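Local coordinates for protein putative nucleotide sugar epimerase/ dehydratase (Bordetella bronchiseptica, PDB 2Q1S) that binds NADH in a Rossmann fold and probably acts as a nucleotide-sugar epimerase or dehydratase in the biosynthesis of the lipopolysaccharide O-antigen, at residues Gln59-Asp64 with Asp98-Val103; Ser86-Ala91 with Thr130-Glu135; Leu120-Asn125 with Ser182-Phe187. All coordinates share one frame; numbering follows the deposited sequence.

Interaction 1: residues Gln59-Asp64 with Asp98-Val103; sequences QVHVVD and DEYDYV. With NAI (1,4-dihydronicotinamide adenine dinucleotide), chain B.
The polar link between Q59-D64 and D98-V103 is a single hydrogen bond between H61 and Y100. H61 ND1 and Y100 OH are 2.7 Å apart, and either could be the donor; the angle of 150° leaves the bond somewhat bent. The hydroxyl arrives at the edge of the imidazole, near its plane. H61 reaches it because its CG lies anti to the backbone N (chi1 -175°), while Y100 carries its ring across from a backbone that stays well back: the CA atoms of Q59 and Y100, the nearest pair, are 9.0 Å apart. The other ring nitrogen, H61 NE2, bonds to S83 OG, so both nitrogens are engaged and the rotation of the imidazole is fixed from two sides.

The rings themselves do not stack. They meet rim to rim, centroids 6.0 Å apart and planes only 19° from parallel, and Y100 CE1 sits 3.8 Å from H61 CB. The methylene CG of E99 packs over the centre of the Y100 ring, and V63 CG2 lies against one face of the H61 ring.

Just past the end of strand 59-63, D64 serves the cofactor: D64 OD1 accepts from O2B of the NADH ribose at 2.7 Å, and D64 OD2 accepts from O3B.

Strand 59-63 and strand 102-105 are not sheet neighbours. Strand 34-38 runs parallel between them, its M36 touching both H61 and Y100. Y100 sits in the loop leading into strand 102-105, and its bond to H61 bridges across the middle strand; helix 43-54 packs V49 against V60 and V62.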
loop_
_atom_site.group_PDB
_atom_site.type_symbol
_atom_site.label_atom_id
_atom_site.label_comp_id
_atom_site.label_asym_id
_atom_site.label_seq_id
_atom_site.Cartn_x
_atom_site.Cartn_y
_atom_site.Cartn_z
ATOM N N GLN A 59 30.831 5.897 9.397
ATOM C CA GLN A 59 29.780 6.424 10.253
ATOM C C GLN A 59 28.543 5.564 10.080
ATOM O O GLN A 59 28.264 5.118 8.967
ATOM C CB GLN A 59 29.449 7.874 9.879
ATOM C CG GLN A 59 30.518 8.932 10.245
ATOM C CD GLN A 59 30.117 10.349 9.854
ATOM O OE1 GLN A 59 29.106 10.561 9.180
ATOM N NE2 GLN A 59 30.909 11.325 10.279
ATOM N N VAL A 60 27.832 5.332 11.174
ATOM C CA VAL A 60 26.476 4.739 11.109
ATOM C C VAL A 60 25.483 5.699 11.796
ATOM O O VAL A 60 25.666 6.057 12.969
ATOM C CB VAL A 60 26.368 3.363 11.779
ATOM C CG1 VAL A 60 24.951 2.778 11.522
ATOM C CG2 VAL A 60 27.409 2.399 11.276
ATOM N N HIS A 61 24.462 6.139 11.045
ATOM C CA HIS A 61 23.383 6.966 11.589
ATOM C C HIS A 61 22.193 6.048 11.835
ATOM O O HIS A 61 21.575 5.567 10.869
ATOM C CB HIS A 61 23.009 8.058 10.592
ATOM C CG HIS A 61 22.001 9.039 11.103
ATOM N ND1 HIS A 61 21.406 9.966 10.276
ATOM C CD2 HIS A 61 21.455 9.216 12.325
ATOM C CE1 HIS A 61 20.576 10.710 10.982
ATOM N NE2 HIS A 61 20.587 10.279 12.233
ATOM N N VAL A 62 21.959 5.726 13.093
ATOM C CA VAL A 62 20.803 4.909 13.500
ATOM C C VAL A 62 19.620 5.853 13.737
ATOM O O VAL A 62 19.713 6.817 14.483
ATOM C CB VAL A 62 21.120 4.077 14.779
ATOM C CG1 VAL A 62 19.832 3.441 15.368
ATOM C CG2 VAL A 62 22.200 2.993 14.476
ATOM N N VAL A 63 18.513 5.551 13.036
ATOM C CA VAL A 63 17.291 6.336 13.263
ATOM C C VAL A 63 16.294 5.327 13.800
ATOM O O VAL A 63 15.981 4.371 13.060
ATOM C CB VAL A 63 16.747 6.906 11.929
ATOM C CG1 VAL A 63 15.445 7.640 12.238
ATOM C CG2 VAL A 63 17.794 7.904 11.326
ATOM N N ASP A 64 15.873 5.477 15.049
ATOM C CA ASP A 64 14.987 4.467 15.625
ATOM C C ASP A 64 14.195 5.113 16.750
ATOM O O ASP A 64 14.769 5.769 17.625
ATOM C CB ASP A 64 15.810 3.269 16.122
ATOM C CG ASP A 64 14.986 2.027 16.272
ATOM O OD1 ASP A 64 14.003 2.118 17.086
ATOM O OD2 ASP A 64 15.347 1.014 15.673
ATOM N N ASP A 98 22.786 14.731 1.934
ATOM C CA ASP A 98 23.224 13.748 0.929
ATOM C C ASP A 98 24.671 13.327 1.296
ATOM O O ASP A 98 25.636 13.592 0.569
ATOM C CB ASP A 98 23.145 14.407 -0.446
ATOM C CG ASP A 98 23.375 13.450 -1.609
ATOM O OD1 ASP A 98 23.546 12.223 -1.427
ATOM O OD2 ASP A 98 23.353 13.950 -2.755
ATOM N N GLU A 99 24.789 12.671 2.452
ATOM C CA GLU A 99 26.080 12.251 3.002
ATOM C C GLU A 99 26.183 10.742 3.221
ATOM O O GLU A 99 27.091 10.270 3.902
ATOM C CB GLU A 99 26.336 12.997 4.333
ATOM C CG GLU A 99 25.422 12.535 5.466
ATOM C CD GLU A 99 25.712 13.199 6.809
ATOM O OE1 GLU A 99 26.856 13.093 7.309
ATOM O OE2 GLU A 99 24.798 13.844 7.356
ATOM N N TYR A 100 25.247 9.986 2.647
ATOM C CA TYR A 100 25.195 8.547 2.849
ATOM C C TYR A 100 25.520 7.782 1.595
ATOM O O TYR A 100 25.026 8.084 0.494
ATOM C CB TYR A 100 23.794 8.106 3.308
ATOM C CG TYR A 100 23.328 8.870 4.530
ATOM C CD1 TYR A 100 23.754 8.499 5.833
ATOM C CD2 TYR A 100 22.464 9.968 4.403
ATOM C CE1 TYR A 100 23.369 9.244 6.978
ATOM C CE2 TYR A 100 22.054 10.689 5.548
ATOM C CZ TYR A 100 22.501 10.315 6.808
ATOM O OH TYR A 100 22.055 11.059 7.888
ATOM N N ASP A 101 26.363 6.783 1.750
ATOM C CA ASP A 101 26.655 5.844 0.695
ATOM C C ASP A 101 25.620 4.728 0.625
ATOM O O ASP A 101 25.313 4.234 -0.459
ATOM C CB ASP A 101 28.059 5.275 0.899
ATOM C CG ASP A 101 29.097 6.354 0.919
ATOM O OD1 ASP A 101 29.253 7.039 -0.102
ATOM O OD2 ASP A 101 29.710 6.541 1.987
ATOM N N TYR A 102 25.150 4.306 1.788
ATOM C CA TYR A 102 24.185 3.194 1.897
ATOM C C TYR A 102 23.156 3.510 2.902
ATOM O O TYR A 102 23.421 4.158 3.922
ATOM C CB TYR A 102 24.889 1.873 2.258
ATOM C CG TYR A 102 25.868 1.440 1.206
ATOM C CD1 TYR A 102 25.431 0.795 0.044
ATOM C CD2 TYR A 102 27.249 1.716 1.319
ATOM C CE1 TYR A 102 26.293 0.422 -0.961
ATOM C CE2 TYR A 102 28.144 1.353 0.316
ATOM C CZ TYR A 102 27.685 0.676 -0.845
ATOM O OH TYR A 102 28.559 0.309 -1.854
ATOM N N VAL A 103 21.923 3.106 2.592
ATOM C CA VAL A 103 20.832 3.192 3.559
ATOM C C VAL A 103 20.216 1.817 3.681
ATOM O O VAL A 103 19.988 1.167 2.689
ATOM C CB VAL A 103 19.724 4.224 3.097
ATOM C CG1 VAL A 103 18.428 4.117 3.937
ATOM C CG2 VAL A 103 20.269 5.632 3.094
HETATM P PA NAI B . 12.421 -5.129 15.327
HETATM O O1A NAI B . 11.058 -4.750 15.782
HETATM O O2A NAI B . 13.460 -5.588 16.377
HETATM O O5B NAI B . 13.065 -4.026 14.459
HETATM C C5B NAI B . 12.355 -2.942 13.851
HETATM C C4B NAI B . 12.880 -1.606 14.349
HETATM O O4B NAI B . 12.118 -0.565 13.749
HETATM C C3B NAI B . 12.718 -1.474 15.886
HETATM O O3B NAI B . 13.971 -1.086 16.475
HETATM C C2B NAI B . 11.720 -0.333 16.023
HETATM O O2B NAI B . 11.848 0.529 17.195
HETATM C C1B NAI B . 11.982 0.470 14.748
HETATM N N9A NAI B . 10.915 1.380 14.368
HETATM C C8A NAI B . 9.567 1.159 14.455
HETATM N N7A NAI B . 8.920 2.218 13.965
HETATM C C5A NAI B . 9.821 3.146 13.534
HETATM C C6A NAI B . 9.795 4.482 12.923
HETATM N N6A NAI B . 8.661 5.126 12.626
HETATM N N1A NAI B . 10.975 5.114 12.631
HETATM C C2A NAI B . 12.141 4.479 12.932
HETATM N N3A NAI B . 12.275 3.260 13.481
HETATM C C4A NAI B . 11.146 2.534 13.802
HETATM O O3 NAI B . 12.156 -6.340 14.317
HETATM P PN NAI B . 13.202 -7.130 13.354
HETATM O O1N NAI B . 12.894 -8.542 13.377
HETATM O O2N NAI B . 14.565 -6.564 13.663
HETATM O O5D NAI B . 12.795 -6.502 11.897
HETATM C C5D NAI B . 13.739 -5.792 11.078
HETATM C C4D NAI B . 13.181 -5.778 9.653
HETATM O O4D NAI B . 13.157 -7.097 9.162
HETATM C C3D NAI B . 11.718 -5.335 9.594
HETATM O O3D NAI B . 11.576 -4.494 8.442
HETATM C C2D NAI B . 10.951 -6.615 9.461
HETATM O O2D NAI B . 9.675 -6.404 8.799
HETATM C C1D NAI B . 11.870 -7.450 8.614
HETATM N N1N NAI B . 11.661 -8.868 8.743
HETATM C C2N NAI B . 12.032 -9.572 9.863
HETATM C C3N NAI B . 11.839 -10.948 9.942
HETATM C C7N NAI B . 12.229 -11.745 11.184
HETATM O O7N NAI B . 12.050 -12.951 11.175
HETATM N N7N NAI B . 12.784 -11.054 12.212
HETATM C C4N NAI B . 11.305 -11.657 8.832
HETATM C C5N NAI B . 10.968 -10.901 7.673
HETATM C C6N NAI B . 11.191 -9.525 7.651
#

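Interaction 2: residues Ser86-Ala91 with Thr130-Glu135; sequences SITDDA and TLKLYE. With NAI (1,4-dihydronicotinamide adenine dinucleotide), chain B.
K132 stretches from its helix toward the S86-D89 turn, with T88 alongside and D90 crossing its end at about a right angle. The lysine chain bends at chi3 (75°), which carries its ammonium in between two oxygens. K132 NZ donates to the carbonyl T88 O at 2.7 Å, approaching in the carbonyl plane. The same nitrogen forms a salt bridge with D90 OD1 at 2.6 Å, meeting it from above the carboxylate plane. Lower down, K132 CD lies 4.0 Å from T88 CB, so the aliphatic part of the lysine packs on the threonine.

I87 and L133 make the apolar half of the contact. Their side chains approach at a slant and touch at the branch ends, I87 CD1 to L133 CD1, 4.0 Å apart.

The turn's other side faces NADH. I87 N donates almost straight to N1A of the adenine at 3.0 Å and 170°. The amino group N6A of the adenine donates to S86 OG at 2.8 Å. S86 OG in turn donates to T88 OG1, which also bonds to E124.

Together, the amide and hydroxyl read the Watson-Crick edge of the adenine, and the lysine, gripped by two oxygens, ties the turn that presents them to helix 128-137. The T88 carbonyl and the D90 carboxylate would probably both stabilise the positive charge on K132, close to where helix 128-137 packs on the second subunit.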
loop_
_atom_site.group_PDB
_atom_site.type_symbol
_atom_site.label_atom_id
_atom_site.label_comp_id
_atom_site.label_asym_id
_atom_site.label_seq_id
_atom_site.Cartn_x
_atom_site.Cartn_y
_atom_site.Cartn_z
ATOM N N SER A 86 11.213 8.989 15.048
ATOM C CA SER A 86 10.600 8.302 13.898
ATOM C C SER A 86 11.148 8.786 12.541
ATOM O O SER A 86 11.303 9.987 12.350
ATOM C CB SER A 86 9.074 8.491 13.910
ATOM O OG SER A 86 8.507 7.959 12.714
ATOM N N ILE A 87 11.381 7.865 11.631
ATOM C CA ILE A 87 11.738 8.212 10.255
ATOM C C ILE A 87 10.642 8.971 9.513
ATOM O O ILE A 87 10.893 9.564 8.445
ATOM C CB ILE A 87 12.245 6.990 9.465
ATOM C CG1 ILE A 87 12.984 7.432 8.219
ATOM C CG2 ILE A 87 11.084 6.092 9.022
ATOM C CD1 ILE A 87 14.279 8.279 8.478
ATOM N N THR A 88 9.407 8.933 10.028
ATOM C CA THR A 88 8.343 9.787 9.446
ATOM C C THR A 88 8.352 11.235 9.906
ATOM O O THR A 88 7.544 12.062 9.456
ATOM C CB THR A 88 6.931 9.191 9.687
ATOM O OG1 THR A 88 6.640 9.282 11.095
ATOM C CG2 THR A 88 6.901 7.759 9.195
ATOM N N ASP A 89 9.247 11.567 10.828
ATOM C CA ASP A 89 9.273 12.933 11.343
ATOM C C ASP A 89 9.716 13.970 10.285
ATOM O O ASP A 89 10.792 13.857 9.699
ATOM C CB ASP A 89 10.160 13.011 12.599
ATOM C CG ASP A 89 10.175 14.401 13.205
ATOM O OD1 ASP A 89 9.168 14.805 13.829
ATOM O OD2 ASP A 89 11.174 15.120 13.009
ATOM N N ASP A 90 8.880 14.965 10.011
ATOM C CA ASP A 90 9.184 15.927 8.941
ATOM C C ASP A 90 10.486 16.701 9.164
ATOM O O ASP A 90 11.271 16.845 8.238
ATOM C CB ASP A 90 8.026 16.909 8.755
ATOM C CG ASP A 90 6.817 16.251 8.090
ATOM O OD1 ASP A 90 7.020 15.234 7.369
ATOM O OD2 ASP A 90 5.694 16.766 8.296
ATOM N N ALA A 91 10.705 17.171 10.380
ATOM C CA ALA A 91 11.945 17.893 10.687
ATOM C C ALA A 91 13.155 17.009 10.460
ATOM O O ALA A 91 14.145 17.432 9.822
ATOM C CB ALA A 91 11.918 18.373 12.120
ATOM N N THR A 130 8.383 3.896 4.812
ATOM C CA THR A 130 9.050 3.676 3.540
ATOM C C THR A 130 8.821 4.819 2.557
ATOM O O THR A 130 9.759 5.305 1.896
ATOM C CB THR A 130 8.596 2.347 2.935
ATOM O OG1 THR A 130 8.778 1.326 3.931
ATOM C CG2 THR A 130 9.413 2.013 1.683
ATOM N N LEU A 131 7.561 5.243 2.432
ATOM C CA LEU A 131 7.226 6.295 1.471
ATOM C C LEU A 131 7.973 7.605 1.819
ATOM O O LEU A 131 8.559 8.225 0.914
ATOM C CB LEU A 131 5.690 6.517 1.501
ATOM C CG LEU A 131 5.291 7.586 0.480
ATOM C CD1 LEU A 131 5.679 7.196 -0.942
ATOM C CD2 LEU A 131 3.766 7.820 0.618
ATOM N N LYS A 132 7.899 8.045 3.069
ATOM C CA LYS A 132 8.513 9.324 3.441
ATOM C C LYS A 132 10.041 9.249 3.327
ATOM O O LYS A 132 10.678 10.215 2.911
ATOM C CB LYS A 132 8.071 9.787 4.810
ATOM C CG LYS A 132 6.549 10.059 4.824
ATOM C CD LYS A 132 6.094 10.724 6.111
ATOM C CE LYS A 132 6.447 12.212 6.227
ATOM N NZ LYS A 132 5.904 12.848 7.457
ATOM N N LEU A 133 10.600 8.098 3.676
ATOM C CA LEU A 133 12.048 7.934 3.538
ATOM C C LEU A 133 12.438 8.063 2.086
ATOM O O LEU A 133 13.355 8.839 1.715
ATOM C CB LEU A 133 12.458 6.572 4.126
ATOM C CG LEU A 133 13.972 6.289 3.940
ATOM C CD1 LEU A 133 14.895 7.253 4.687
ATOM C CD2 LEU A 133 14.251 4.854 4.327
ATOM N N TYR A 134 11.799 7.288 1.210
ATOM C CA TYR A 134 12.142 7.270 -0.202
ATOM C C TYR A 134 11.943 8.646 -0.834
ATOM O O TYR A 134 12.737 9.096 -1.677
ATOM C CB TYR A 134 11.306 6.224 -0.915
ATOM C CG TYR A 134 11.742 4.789 -0.662
ATOM C CD1 TYR A 134 12.778 4.483 0.262
ATOM C CD2 TYR A 134 11.123 3.734 -1.331
ATOM C CE1 TYR A 134 13.188 3.170 0.449
ATOM C CE2 TYR A 134 11.493 2.418 -1.140
ATOM C CZ TYR A 134 12.524 2.126 -0.231
ATOM O OH TYR A 134 12.910 0.810 -0.047
ATOM N N GLU A 135 10.878 9.336 -0.422
ATOM C CA GLU A 135 10.600 10.673 -0.951
ATOM C C GLU A 135 11.734 11.655 -0.628
ATOM O O GLU A 135 12.091 12.503 -1.451
ATOM C CB GLU A 135 9.258 11.175 -0.407
ATOM C CG GLU A 135 8.795 12.516 -0.954
ATOM C CD GLU A 135 8.521 12.558 -2.462
ATOM O OE1 GLU A 135 8.529 11.538 -3.208
ATOM O OE2 GLU A 135 8.353 13.709 -2.927
HETATM P PA NAI B . 12.421 -5.129 15.327
HETATM O O1A NAI B . 11.058 -4.750 15.782
HETATM O O2A NAI B . 13.460 -5.588 16.377
HETATM O O5B NAI B . 13.065 -4.026 14.459
HETATM C C5B NAI B . 12.355 -2.942 13.851
HETATM C C4B NAI B . 12.880 -1.606 14.349
HETATM O O4B NAI B . 12.118 -0.565 13.749
HETATM C C3B NAI B . 12.718 -1.474 15.886
HETATM O O3B NAI B . 13.971 -1.086 16.475
HETATM C C2B NAI B . 11.720 -0.333 16.023
HETATM O O2B NAI B . 11.848 0.529 17.195
HETATM C C1B NAI B . 11.982 0.470 14.748
HETATM N N9A NAI B . 10.915 1.380 14.368
HETATM C C8A NAI B . 9.567 1.159 14.455
HETATM N N7A NAI B . 8.920 2.218 13.965
HETATM C C5A NAI B . 9.821 3.146 13.534
HETATM C C6A NAI B . 9.795 4.482 12.923
HETATM N N6A NAI B . 8.661 5.126 12.626
HETATM N N1A NAI B . 10.975 5.114 12.631
HETATM C C2A NAI B . 12.141 4.479 12.932
HETATM N N3A NAI B . 12.275 3.260 13.481
HETATM C C4A NAI B . 11.146 2.534 13.802
HETATM O O3 NAI B . 12.156 -6.340 14.317
HETATM P PN NAI B . 13.202 -7.130 13.354
HETATM O O1N NAI B . 12.894 -8.542 13.377
HETATM O O2N NAI B . 14.565 -6.564 13.663
HETATM O O5D NAI B . 12.795 -6.502 11.897
HETATM C C5D NAI B . 13.739 -5.792 11.078
HETATM C C4D NAI B . 13.181 -5.778 9.653
HETATM O O4D NAI B . 13.157 -7.097 9.162
HETATM C C3D NAI B . 11.718 -5.335 9.594
HETATM O O3D NAI B . 11.576 -4.494 8.442
HETATM C C2D NAI B . 10.951 -6.615 9.461
HETATM O O2D NAI B . 9.675 -6.404 8.799
HETATM C C1D NAI B . 11.870 -7.450 8.614
HETATM N N1N NAI B . 11.661 -8.868 8.743
HETATM C C2N NAI B . 12.032 -9.572 9.863
HETATM C C3N NAI B . 11.839 -10.948 9.942
HETATM C C7N NAI B . 12.229 -11.745 11.184
HETATM O O7N NAI B . 12.050 -12.951 11.175
HETATM N N7N NAI B . 12.784 -11.054 12.212
HETATM C C4N NAI B . 11.305 -11.657 8.832
HETATM C C5N NAI B . 10.968 -10.901 7.673
HETATM C C6N NAI B . 11.191 -9.525 7.651
#

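Interaction 3: residues Leu120-Asn125 with Ser182-Phe187; sequences LADHEN and SMSKIF. With NAI (1,4-dihydronicotinamide adenine dinucleotide), chain B.
A chi1 of 175° points the D122 carboxylate away from its own backbone N and across to the facing helix, where S184, its OG turned to the side of the backbone N (chi1 -76°), holds out its hydroxyl. S184 OG donates to D122 OD2 at 2.6 Å, a short bond that meets the carboxylate on its syn side, 19° out of plane. It is the one direct touch between L120-N125 and S182-F187, and it is buried. Both groups have further partners: D122 OD1 accepts from N126 ND2, and S184 OG is also bonded to T127 OG1, so the pair belongs to a small polar cluster where the two helices meet.

On each helix, a residue close by reaches for the cofactor. N125 OD1 accepts from N6A of the adenine at 3.0 Å, while N125 ND2 turns back to the carbonyl A121 O, also at 3.0 Å, which fixes the orientation of the amide. K185 NZ donates to O3D of the nicotinamide ribose at 2.9 Å and to O2D at 3.1 Å, with S149 O as another partner.

At H123 and F187 the same helices meet the second subunit, with H123 NE2 hydrogen-bonded to NE2 of H123 of that chain and F187 stacked on its F187. Helix 180-199 carries Y181 and K185 four residues apart, as in the YxxxK motif of short-chain dehydrogenase/reductases, and its lysine grips the nicotinamide ribose in the manner expected of that site.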
loop_
_atom_site.group_PDB
_atom_site.type_symbol
_atom_site.label_atom_id
_atom_site.label_comp_id
_atom_site.label_asym_id
_atom_site.label_seq_id
_atom_site.Cartn_x
_atom_site.Cartn_y
_atom_site.Cartn_z
ATOM N N LEU A 120 -3.703 1.220 12.256
ATOM C CA LEU A 120 -3.236 2.600 12.056
ATOM C C LEU A 120 -1.843 2.837 12.668
ATOM O O LEU A 120 -1.028 3.526 12.076
ATOM C CB LEU A 120 -4.277 3.597 12.608
ATOM C CG LEU A 120 -5.723 3.485 12.094
ATOM C CD1 LEU A 120 -6.629 4.619 12.575
ATOM C CD2 LEU A 120 -5.696 3.469 10.561
ATOM N N ALA A 121 -1.568 2.231 13.833
ATOM C CA ALA A 121 -0.204 2.195 14.361
ATOM C C ALA A 121 0.721 1.445 13.391
ATOM O O ALA A 121 1.863 1.884 13.150
ATOM C CB ALA A 121 -0.191 1.516 15.719
ATOM N N ASP A 122 0.249 0.350 12.769
ATOM C CA ASP A 122 1.040 -0.333 11.792
ATOM C C ASP A 122 1.339 0.590 10.607
ATOM O O ASP A 122 2.475 0.689 10.175
ATOM C CB ASP A 122 0.351 -1.591 11.279
ATOM C CG ASP A 122 1.161 -2.232 10.152
ATOM O OD1 ASP A 122 2.134 -2.961 10.495
ATOM O OD2 ASP A 122 0.864 -1.995 8.970
ATOM N N HIS A 123 0.326 1.314 10.138
ATOM C CA HIS A 123 0.527 2.060 8.917
ATOM C C HIS A 123 1.606 3.130 9.132
ATOM O O HIS A 123 2.489 3.314 8.282
ATOM C CB HIS A 123 -0.818 2.698 8.540
ATOM C CG HIS A 123 -0.735 3.435 7.255
ATOM N ND1 HIS A 123 -0.861 2.798 6.031
ATOM C CD2 HIS A 123 -0.497 4.731 7.003
ATOM C CE1 HIS A 123 -0.711 3.696 5.075
ATOM N NE2 HIS A 123 -0.438 4.867 5.642
ATOM N N GLU A 124 1.495 3.838 10.269
ATOM C CA GLU A 124 2.443 4.941 10.561
ATOM C C GLU A 124 3.873 4.433 10.612
ATOM O O GLU A 124 4.796 5.097 10.103
ATOM C CB GLU A 124 2.079 5.571 11.895
ATOM C CG GLU A 124 3.102 6.599 12.351
ATOM C CD GLU A 124 3.147 7.875 11.508
ATOM O OE1 GLU A 124 2.180 8.241 10.792
ATOM O OE2 GLU A 124 4.172 8.583 11.639
ATOM N N ASN A 125 4.066 3.242 11.178
ATOM C CA ASN A 125 5.420 2.708 11.418
ATOM C C ASN A 125 5.877 1.607 10.483
ATOM O O ASN A 125 6.963 1.028 10.676
ATOM C CB ASN A 125 5.457 2.243 12.880
ATOM C CG ASN A 125 5.212 3.394 13.826
ATOM O OD1 ASN A 125 6.049 4.292 13.961
ATOM N ND2 ASN A 125 4.026 3.430 14.435
ATOM N N SER A 182 1.624 -7.646 6.969
ATOM C CA SER A 182 1.990 -8.305 5.708
ATOM C C SER A 182 1.760 -7.366 4.507
ATOM O O SER A 182 2.556 -7.323 3.559
ATOM C CB SER A 182 1.232 -9.631 5.543
ATOM O OG SER A 182 -0.165 -9.446 5.353
ATOM N N MET A 183 0.663 -6.614 4.576
ATOM C CA MET A 183 0.365 -5.652 3.502
ATOM C C MET A 183 1.411 -4.547 3.479
ATOM O O MET A 183 1.906 -4.178 2.439
ATOM C CB MET A 183 -1.044 -5.082 3.685
ATOM C CG MET A 183 -2.093 -6.182 3.459
ATOM S SD MET A 183 -3.795 -5.500 3.390
ATOM C CE MET A 183 -4.004 -4.898 5.077
ATOM N N SER A 184 1.727 -3.998 4.641
ATOM C CA SER A 184 2.772 -2.948 4.686
ATOM C C SER A 184 4.096 -3.422 4.103
ATOM O O SER A 184 4.779 -2.668 3.380
ATOM C CB SER A 184 3.015 -2.554 6.123
ATOM O OG SER A 184 1.963 -1.724 6.597
ATOM N N LYS A 185 4.482 -4.674 4.389
ATOM C CA LYS A 185 5.757 -5.164 3.849
ATOM C C LYS A 185 5.712 -5.210 2.322
ATOM O O LYS A 185 6.638 -4.794 1.642
ATOM C CB LYS A 185 6.129 -6.566 4.417
ATOM C CG LYS A 185 6.367 -6.594 5.926
ATOM C CD LYS A 185 7.240 -5.476 6.431
ATOM C CE LYS A 185 8.641 -5.501 5.843
ATOM N NZ LYS A 185 9.533 -4.419 6.451
ATOM N N ILE A 186 4.594 -5.639 1.770
ATOM C CA ILE A 186 4.418 -5.713 0.306
ATOM C C ILE A 186 4.388 -4.279 -0.268
ATOM O O ILE A 186 4.979 -3.994 -1.326
ATOM C CB ILE A 186 3.114 -6.477 -0.034
ATOM C CG1 ILE A 186 3.312 -7.966 0.250
ATOM C CG2 ILE A 186 2.581 -6.116 -1.438
ATOM C CD1 ILE A 186 1.984 -8.767 0.152
ATOM N N PHE A 187 3.695 -3.380 0.431
ATOM C CA PHE A 187 3.581 -2.019 -0.074
ATOM C C PHE A 187 4.977 -1.393 -0.204
ATOM O O PHE A 187 5.249 -0.642 -1.149
ATOM C CB PHE A 187 2.719 -1.146 0.844
ATOM C CG PHE A 187 1.236 -1.556 0.913
ATOM C CD1 PHE A 187 0.687 -2.501 0.041
ATOM C CD2 PHE A 187 0.394 -0.941 1.844
ATOM C CE1 PHE A 187 -0.673 -2.837 0.117
ATOM C CE2 PHE A 187 -0.983 -1.310 1.911
ATOM C CZ PHE A 187 -1.464 -2.226 1.044
HETATM P PA NAI B . 12.421 -5.129 15.327
HETATM O O1A NAI B . 11.058 -4.750 15.782
HETATM O O2A NAI B . 13.460 -5.588 16.377
HETATM O O5B NAI B . 13.065 -4.026 14.459
HETATM C C5B NAI B . 12.355 -2.942 13.851
HETATM C C4B NAI B . 12.880 -1.606 14.349
HETATM O O4B NAI B . 12.118 -0.565 13.749
HETATM C C3B NAI B . 12.718 -1.474 15.886
HETATM O O3B NAI B . 13.971 -1.086 16.475
HETATM C C2B NAI B . 11.720 -0.333 16.023
HETATM O O2B NAI B . 11.848 0.529 17.195
HETATM C C1B NAI B . 11.982 0.470 14.748
HETATM N N9A NAI B . 10.915 1.380 14.368
HETATM C C8A NAI B . 9.567 1.159 14.455
HETATM N N7A NAI B . 8.920 2.218 13.965
HETATM C C5A NAI B . 9.821 3.146 13.534
HETATM C C6A NAI B . 9.795 4.482 12.923
HETATM N N6A NAI B . 8.661 5.126 12.626
HETATM N N1A NAI B . 10.975 5.114 12.631
HETATM C C2A NAI B . 12.141 4.479 12.932
HETATM N N3A NAI B . 12.275 3.260 13.481
HETATM C C4A NAI B . 11.146 2.534 13.802
HETATM O O3 NAI B . 12.156 -6.340 14.317
HETATM P PN NAI B . 13.202 -7.130 13.354
HETATM O O1N NAI B . 12.894 -8.542 13.377
HETATM O O2N NAI B . 14.565 -6.564 13.663
HETATM O O5D NAI B . 12.795 -6.502 11.897
HETATM C C5D NAI B . 13.739 -5.792 11.078
HETATM C C4D NAI B . 13.181 -5.778 9.653
HETATM O O4D NAI B . 13.157 -7.097 9.162
HETATM C C3D NAI B . 11.718 -5.335 9.594
HETATM O O3D NAI B . 11.576 -4.494 8.442
HETATM C C2D NAI B . 10.951 -6.615 9.461
HETATM O O2D NAI B . 9.675 -6.404 8.799
HETATM C C1D NAI B . 11.870 -7.450 8.614
HETATM N N1N NAI B . 11.661 -8.868 8.743
HETATM C C2N NAI B . 12.032 -9.572 9.863
HETATM C C3N NAI B . 11.839 -10.948 9.942
HETATM C C7N NAI B . 12.229 -11.745 11.184
HETATM O O7N NAI B . 12.050 -12.951 11.175
HETATM N N7N NAI B . 12.784 -11.054 12.212
HETATM C C4N NAI B . 11.305 -11.657 8.832
HETATM C C5N NAI B . 10.968 -10.901 7.673
HETATM C C6N NAI B . 11.191 -9.525 7.651
#

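All three contacts serve one Rossmann-type nucleotide fold. Interaction 1 is partly buried and spans strand 34-38, joining strand 59-63 to the loop before strand 102-105 through a histidine-tyrosine hydrogen bond. Interaction 2 combines a buried apolar pair with a salt bridge to an exposed aspartate, and interaction 3 is a buried polar touch between helices. Interactions 1 and 2 meet through packing of V63 CG1 on I87 CD1. Interactions 2 and 3 come together at T88 and E124, and both reach the second subunit. Along NADH the work is divided: interaction 1 holds the adenosine ribose, interactions 2 and 3 share the adenine amino group, and interaction 3 alone of the three grips the nicotinamide ribose.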